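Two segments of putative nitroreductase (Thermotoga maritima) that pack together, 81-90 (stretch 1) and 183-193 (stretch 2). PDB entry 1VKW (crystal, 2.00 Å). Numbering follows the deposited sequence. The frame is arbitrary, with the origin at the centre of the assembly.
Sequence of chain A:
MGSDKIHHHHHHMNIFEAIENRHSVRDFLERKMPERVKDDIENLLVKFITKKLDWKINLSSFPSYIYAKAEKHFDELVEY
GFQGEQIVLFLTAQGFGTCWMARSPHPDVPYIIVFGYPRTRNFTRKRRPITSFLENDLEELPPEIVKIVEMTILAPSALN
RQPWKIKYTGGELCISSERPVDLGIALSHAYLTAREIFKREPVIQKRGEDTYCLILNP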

ATOM      1  N   GLY A  81       5.997   2.039   5.410  1.00 28.38           N
ATOM      2  CA  GLY A  81       5.503   1.463   4.163  1.00 28.88           C
ATOM      3  C   GLY A  81       4.221   0.669   4.337  1.00 28.09           C
ATOM      4  O   GLY A  81       3.291   0.808   3.553  1.00 26.75           O
ATOM      5  N   PHE A  82       4.166  -0.139   5.393  1.00 29.03           N
ATOM      6  CA  PHE A  82       3.023  -1.018   5.663  1.00 27.90           C
ATOM      7  C   PHE A  82       1.737  -0.222   5.932  1.00 27.61           C
ATOM      8  O   PHE A  82       0.698  -0.466   5.311  1.00 25.33           O
ATOM      9  CB  PHE A  82       3.361  -1.934   6.846  1.00 29.57           C
ATOM     10  CG  PHE A  82       2.332  -3.006   7.111  1.00 29.18           C
ATOM     11  CD1 PHE A  82       2.177  -4.076   6.227  1.00 32.08           C
ATOM     12  CD2 PHE A  82       1.523  -2.951   8.242  1.00 26.69           C
ATOM     13  CE1 PHE A  82       1.229  -5.075   6.471  1.00 26.31           C
ATOM     14  CE2 PHE A  82       0.569  -3.939   8.485  1.00 30.63           C
ATOM     15  CZ  PHE A  82       0.422  -5.005   7.595  1.00 26.44           C
ATOM     16  N   GLN A  83       1.823   0.753   6.831  1.00 26.54           N
ATOM     17  CA  GLN A  83       0.668   1.583   7.156  1.00 26.44           C
ATOM     18  C   GLN A  83       0.348   2.560   6.040  1.00 24.46           C
ATOM     19  O   GLN A  83      -0.820   2.791   5.737  1.00 24.93           O
ATOM     20  CB  GLN A  83       0.890   2.321   8.478  1.00 26.01           C
ATOM     21  CG  GLN A  83       0.853   1.399   9.677  1.00 26.38           C
ATOM     22  CD  GLN A  83       1.238   2.089  10.971  1.00 28.86           C
ATOM     23  OE1 GLN A  83       0.891   3.247  11.199  1.00 30.16           O
ATOM     24  NE2 GLN A  83       1.959   1.375  11.825  1.00 34.38           N
ATOM     25  N   GLY A  84       1.390   3.131   5.444  1.00 25.56           N
ATOM     26  CA  GLY A  84       1.256   4.096   4.361  1.00 26.27           C
ATOM     27  C   GLY A  84       0.548   3.542   3.132  1.00 26.41           C
ATOM     28  O   GLY A  84      -0.295   4.216   2.540  1.00 27.46           O
ATOM     29  N   GLU A  85       0.871   2.312   2.747  1.00 27.34           N
ATOM     30  CA  GLU A  85       0.207   1.710   1.601  1.00 26.55           C
ATOM     31  C   GLU A  85      -1.252   1.349   1.915  1.00 27.31           C
ATOM     32  O   GLU A  85      -2.092   1.402   1.022  1.00 25.43           O
ATOM     33  CB  GLU A  85       1.004   0.528   1.051  1.00 26.80           C
ATOM     34  CG  GLU A  85       0.468  -0.057  -0.257  1.00 27.42           C
ATOM     35  CD  GLU A  85       0.559   0.858  -1.473  1.00 25.29           C
ATOM     36  OE1 GLU A  85       1.045   2.001  -1.360  1.00 27.23           O
ATOM     37  OE2 GLU A  85       0.146   0.422  -2.576  1.00 27.88           O
ATOM     38  N   GLN A  86      -1.570   1.027   3.173  1.00 26.72           N
ATOM     39  CA  GLN A  86      -2.966   0.848   3.568  1.00 26.98           C
ATOM     40  C   GLN A  86      -3.775   2.117   3.299  1.00 26.64           C
ATOM     41  O   GLN A  86      -4.905   2.058   2.794  1.00 27.93           O
ATOM     42  CB  GLN A  86      -3.074   0.436   5.041  1.00 25.70           C
ATOM     43  CG  GLN A  86      -2.727  -1.037   5.265  1.00 28.93           C
ATOM     44  CD  GLN A  86      -2.715  -1.405   6.725  1.00 27.71           C
ATOM     45  OE1 GLN A  86      -3.773  -1.575   7.331  1.00 28.03           O
ATOM     46  NE2 GLN A  86      -1.521  -1.509   7.307  1.00 28.61           N
ATOM     47  N   ILE A  87      -3.184   3.261   3.626  1.00 25.84           N
ATOM     48  CA  ILE A  87      -3.818   4.561   3.382  1.00 27.05           C
ATOM     49  C   ILE A  87      -3.962   4.852   1.879  1.00 25.57           C
ATOM     50  O   ILE A  87      -5.024   5.313   1.428  1.00 25.32           O
ATOM     51  CB  ILE A  87      -3.029   5.688   4.096  1.00 26.18           C
ATOM     52  CG1 ILE A  87      -3.039   5.455   5.617  1.00 26.58           C
ATOM     53  CG2 ILE A  87      -3.622   7.052   3.763  1.00 30.07           C
ATOM     54  CD1 ILE A  87      -1.990   6.258   6.377  1.00 28.81           C
ATOM     55  N   VAL A  88      -2.902   4.572   1.118  1.00 25.49           N
ATOM     56  CA  VAL A  88      -2.920   4.717  -0.350  1.00 26.52           C
ATOM     57  C   VAL A  88      -4.068   3.941  -0.964  1.00 25.89           C
ATOM     58  O   VAL A  88      -4.829   4.468  -1.780  1.00 25.36           O
ATOM     59  CB  VAL A  88      -1.586   4.241  -0.987  1.00 26.86           C
ATOM     60  CG1 VAL A  88      -1.720   4.045  -2.502  1.00 28.66           C
ATOM     61  CG2 VAL A  88      -0.480   5.229  -0.694  1.00 28.24           C
ATOM     62  N   LEU A  89      -4.196   2.687  -0.558  1.00 25.56           N
ATOM     63  CA  LEU A  89      -5.230   1.817  -1.096  1.00 26.32           C
ATOM     64  C   LEU A  89      -6.626   2.265  -0.691  1.00 26.08           C
ATOM     65  O   LEU A  89      -7.580   2.111  -1.452  1.00 26.83           O
ATOM     66  CB  LEU A  89      -4.977   0.368  -0.655  1.00 27.30           C
ATOM     67  CG  LEU A  89      -3.763  -0.281  -1.323  1.00 28.65           C
ATOM     68  CD1 LEU A  89      -3.533  -1.683  -0.767  1.00 27.91           C
ATOM     69  CD2 LEU A  89      -3.933  -0.315  -2.855  1.00 30.95           C
ATOM     70  N   PHE A  90      -6.745   2.824   0.505  1.00 26.77           N
ATOM     71  CA  PHE A  90      -7.998   3.415   0.928  1.00 27.70           C
ATOM     72  C   PHE A  90      -8.349   4.627   0.047  1.00 28.30           C
ATOM     73  O   PHE A  90      -9.492   4.779  -0.418  1.00 28.86           O
ATOM     74  CB  PHE A  90      -7.924   3.808   2.402  1.00 27.62           C
ATOM     75  CG  PHE A  90      -9.106   4.595   2.865  1.00 32.56           C
ATOM     76  CD1 PHE A  90     -10.384   4.051   2.794  1.00 33.01           C
ATOM     77  CD2 PHE A  90      -8.954   5.889   3.355  1.00 32.45           C
ATOM     78  CE1 PHE A  90     -11.483   4.776   3.221  1.00 30.57           C
ATOM     79  CE2 PHE A  90     -10.048   6.613   3.774  1.00 31.61           C
ATOM     80  CZ  PHE A  90     -11.317   6.057   3.703  1.00 31.15           C
ATOM     81  N   LEU A 183       9.524  -2.823   1.218  1.00 31.33           N
ATOM     82  CA  LEU A 183       9.151  -4.081   1.869  1.00 30.57           C
ATOM     83  C   LEU A 183       7.780  -3.969   2.533  1.00 29.41           C
ATOM     84  O   LEU A 183       6.912  -4.809   2.308  1.00 28.57           O
ATOM     85  CB  LEU A 183      10.186  -4.488   2.926  1.00 31.04           C
ATOM     86  CG  LEU A 183      10.287  -5.999   3.212  1.00 33.04           C
ATOM     87  CD1 LEU A 183      11.445  -6.275   4.158  1.00 33.84           C
ATOM     88  CD2 LEU A 183       9.013  -6.580   3.766  1.00 39.56           C
ATOM     89  N   GLY A 184       7.603  -2.917   3.334  1.00 27.52           N
ATOM     90  CA  GLY A 184       6.353  -2.673   4.033  1.00 27.85           C
ATOM     91  C   GLY A 184       5.190  -2.482   3.080  1.00 26.67           C
ATOM     92  O   GLY A 184       4.104  -2.987   3.329  1.00 26.36           O
ATOM     93  N   ILE A 185       5.422  -1.730   2.004  1.00 27.28           N
ATOM     94  CA  ILE A 185       4.403  -1.491   0.973  1.00 28.30           C
ATOM     95  C   ILE A 185       3.912  -2.820   0.376  1.00 29.37           C
ATOM     96  O   ILE A 185       2.711  -3.090   0.347  1.00 29.23           O
ATOM     97  CB  ILE A 185       4.958  -0.528  -0.124  1.00 29.88           C
ATOM     98  CG1 ILE A 185       5.130   0.896   0.440  1.00 25.76           C
ATOM     99  CG2 ILE A 185       4.030  -0.459  -1.332  1.00 28.26           C
ATOM    100  CD1 ILE A 185       5.881   1.836  -0.480  1.00 27.43           C
ATOM    101  N   ALA A 186       4.849  -3.650  -0.083  1.00 28.68           N
ATOM    102  CA  ALA A 186       4.509  -4.943  -0.663  1.00 28.26           C
ATOM    103  C   ALA A 186       3.824  -5.848   0.365  1.00 29.29           C
ATOM    104  O   ALA A 186       2.873  -6.564   0.043  1.00 28.70           O
ATOM    105  CB  ALA A 186       5.755  -5.620  -1.211  1.00 28.98           C
ATOM    106  N   LEU A 187       4.310  -5.808   1.600  1.00 29.49           N
ATOM    107  CA  LEU A 187       3.750  -6.631   2.675  1.00 29.90           C
ATOM    108  C   LEU A 187       2.293  -6.276   2.946  1.00 29.22           C
ATOM    109  O   LEU A 187       1.487  -7.164   3.244  1.00 25.13           O
ATOM    110  CB  LEU A 187       4.581  -6.483   3.951  1.00 31.63           C
ATOM    111  CG  LEU A 187       4.282  -7.388   5.143  1.00 30.79           C
ATOM    112  CD1 LEU A 187       4.679  -8.814   4.848  1.00 34.24           C
ATOM    113  CD2 LEU A 187       5.017  -6.853   6.371  1.00 29.42           C
ATOM    114  N   SER A 188       1.958  -4.991   2.820  1.00 27.47           N
ATOM    115  CA  SER A 188       0.570  -4.534   2.954  1.00 27.77           C
ATOM    116  C   SER A 188      -0.340  -5.168   1.911  1.00 27.71           C
ATOM    117  O   SER A 188      -1.457  -5.584   2.234  1.00 29.58           O
ATOM    118  CB  SER A 188       0.464  -3.001   2.898  1.00 29.36           C
ATOM    119  OG  SER A 188       0.572  -2.501   1.572  1.00 29.77           O
ATOM    120  N   HIS A 189       0.129  -5.261   0.667  1.00 26.86           N
ATOM    121  CA  HIS A 189      -0.647  -5.920  -0.392  1.00 26.84           C
ATOM    122  C   HIS A 189      -0.867  -7.394  -0.114  1.00 26.17           C
ATOM    123  O   HIS A 189      -1.960  -7.912  -0.328  1.00 26.78           O
ATOM    124  CB  HIS A 189       0.024  -5.753  -1.767  1.00 27.14           C
ATOM    125  CG  HIS A 189      -0.047  -4.361  -2.313  1.00 27.70           C
ATOM    126  ND1 HIS A 189      -0.249  -4.096  -3.653  1.00 27.38           N
ATOM    127  CD2 HIS A 189       0.052  -3.156  -1.703  1.00 31.38           C
ATOM    128  CE1 HIS A 189      -0.263  -2.786  -3.841  1.00 28.26           C
ATOM    129  NE2 HIS A 189      -0.075  -2.193  -2.677  1.00 28.13           N
ATOM    130  N   ALA A 190       0.180  -8.084   0.337  1.00 26.55           N
ATOM    131  CA  ALA A 190       0.080  -9.508   0.621  1.00 27.09           C
ATOM    132  C   ALA A 190      -0.854  -9.742   1.809  1.00 27.81           C
ATOM    133  O   ALA A 190      -1.707 -10.618   1.783  1.00 28.09           O
ATOM    134  CB  ALA A 190       1.434 -10.085   0.888  1.00 26.06           C
ATOM    135  N   TYR A 191      -0.686  -8.937   2.846  1.00 29.51           N
ATOM    136  CA  TYR A 191      -1.537  -9.013   4.024  1.00 29.03           C
ATOM    137  C   TYR A 191      -3.020  -8.789   3.699  1.00 28.13           C
ATOM    138  O   TYR A 191      -3.874  -9.589   4.058  1.00 27.63           O
ATOM    139  CB  TYR A 191      -1.062  -8.013   5.079  1.00 29.65           C
ATOM    140  CG  TYR A 191      -2.060  -7.853   6.186  1.00 31.21           C
ATOM    141  CD1 TYR A 191      -2.069  -8.721   7.277  1.00 33.55           C
ATOM    142  CD2 TYR A 191      -3.019  -6.847   6.132  1.00 37.17           C
ATOM    143  CE1 TYR A 191      -3.010  -8.577   8.299  1.00 38.47           C
ATOM    144  CE2 TYR A 191      -3.972  -6.699   7.137  1.00 41.41           C
ATOM    145  CZ  TYR A 191      -3.961  -7.564   8.216  1.00 39.52           C
ATOM    146  OH  TYR A 191      -4.902  -7.395   9.204  1.00 42.32           O
ATOM    147  N   LEU A 192      -3.317  -7.698   3.005  1.00 28.27           N
ATOM    148  CA  LEU A 192      -4.700  -7.349   2.677  1.00 28.66           C
ATOM    149  C   LEU A 192      -5.379  -8.350   1.728  1.00 27.22           C
ATOM    150  O   LEU A 192      -6.560  -8.646   1.883  1.00 25.49           O
ATOM    151  CB  LEU A 192      -4.767  -5.916   2.122  1.00 29.31           C
ATOM    152  CG  LEU A 192      -4.446  -4.786   3.116  1.00 26.70           C
ATOM    153  CD1 LEU A 192      -4.307  -3.451   2.398  1.00 31.32           C
ATOM    154  CD2 LEU A 192      -5.481  -4.682   4.227  1.00 29.95           C
ATOM    155  N   THR A 193      -4.652  -8.879   0.749  1.00 26.98           N
ATOM    156  CA  THR A 193      -5.249  -9.857  -0.170  1.00 27.31           C
ATOM    157  C   THR A 193      -5.426 -11.215   0.500  1.00 27.03           C
ATOM    158  O   THR A 193      -6.460 -11.878   0.322  1.00 25.95           O
ATOM    159  CB  THR A 193      -4.436  -9.992  -1.460  1.00 29.19           C
ATOM    160  OG1 THR A 193      -3.080 -10.304  -1.147  1.00 35.30           O
ATOM    161  CG2 THR A 193      -4.368  -8.659  -2.206  1.00 27.92           C
TER

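How do two helices come close enough for their backbones to touch? The axes of 81-90 and 183-193 approach to 6.8 Å and cross at -56°, and near the start of both stretches a glycine from each helix removes the bulk that would hold them apart. Gly 81 C lies 3.5 Å from Gly 184 C, main chain against main chain. Neither position has room for a side chain: a CB on Gly 81 would fall 3.0 Å from Ile 185 N, and one on Gly 184 would fall 2.7 Å from Phe 82 N. The closeness also brings Phe 82 CA to 3.2 Å from Gly 184 O in a CA-H...O contact, although that carbonyl oxygen already accepts the helical hydrogen bond from Ser 188 N.

Which side chain is most covered by the opposite helix? Phe 82, with the largest area covered by the other stretch, sits as a knob among Gly 184, Leu 187, Ser 188 and Tyr 191. Its CA-to-CB bond points sideways, but with chi1 in the t well the end of the side chain comes nearer to the second helix. The hollow is lined by varied surfaces. Phe 82 CD1 packs 4.0 Å from Leu 187 CD2 and 3.9 Å from Ser 188 CB, while Phe 82 CE1 lies 4.0 Å from Tyr 191 CB. Farther out, the edge of the phenyl ring meets the face of the Tyr 191 ring, the planes inclined at 70° and the centroids of the Phe 82 and Tyr 191 rings 5.7 Å apart. A flat, rigid ring suits this slot, where small Gly 184 and Ser 188 leave space and the larger side chains supply apolar walls.

What do polar side chains do in so buried a contact? Glu 85 points toward the second helix, and its OE2 accepts a hydrogen bond from His 189 NE2 at 2.6 Å, nearly straight at 169°. The carboxylate oxygen lies at the edge of the imidazole, near its plane, as a ring N-H donor requires. The other polar atoms of this pair, Glu 85 OE1 and His 189 ND1, are hydrogen-bonded elsewhere in the structure. Ser 188 also points toward the first helix, and Glu 85 CG lies 3.1 Å from Ser 188 OG; that hydroxyl turns back to its own helix and donates to Ile 185 O at 2.5 Å. Ile 185 adds an apolar flank, its CG2 lying 3.7 Å from Glu 85 CD.

How is the far end of the contact closed? Leu 89 and Leu 192 both point toward the opposing helix, and their CD1 atoms meet at 3.7 Å. Leu 192 CD1 also lies 4.1 Å from Gln 86 CG, so the aliphatic part of the glutamine adds to this apolar patch. Gln 86 NE2, meanwhile, donates to Phe 82 O at 3.2 Å within its own helix. Together the two stretches bury 539 Å².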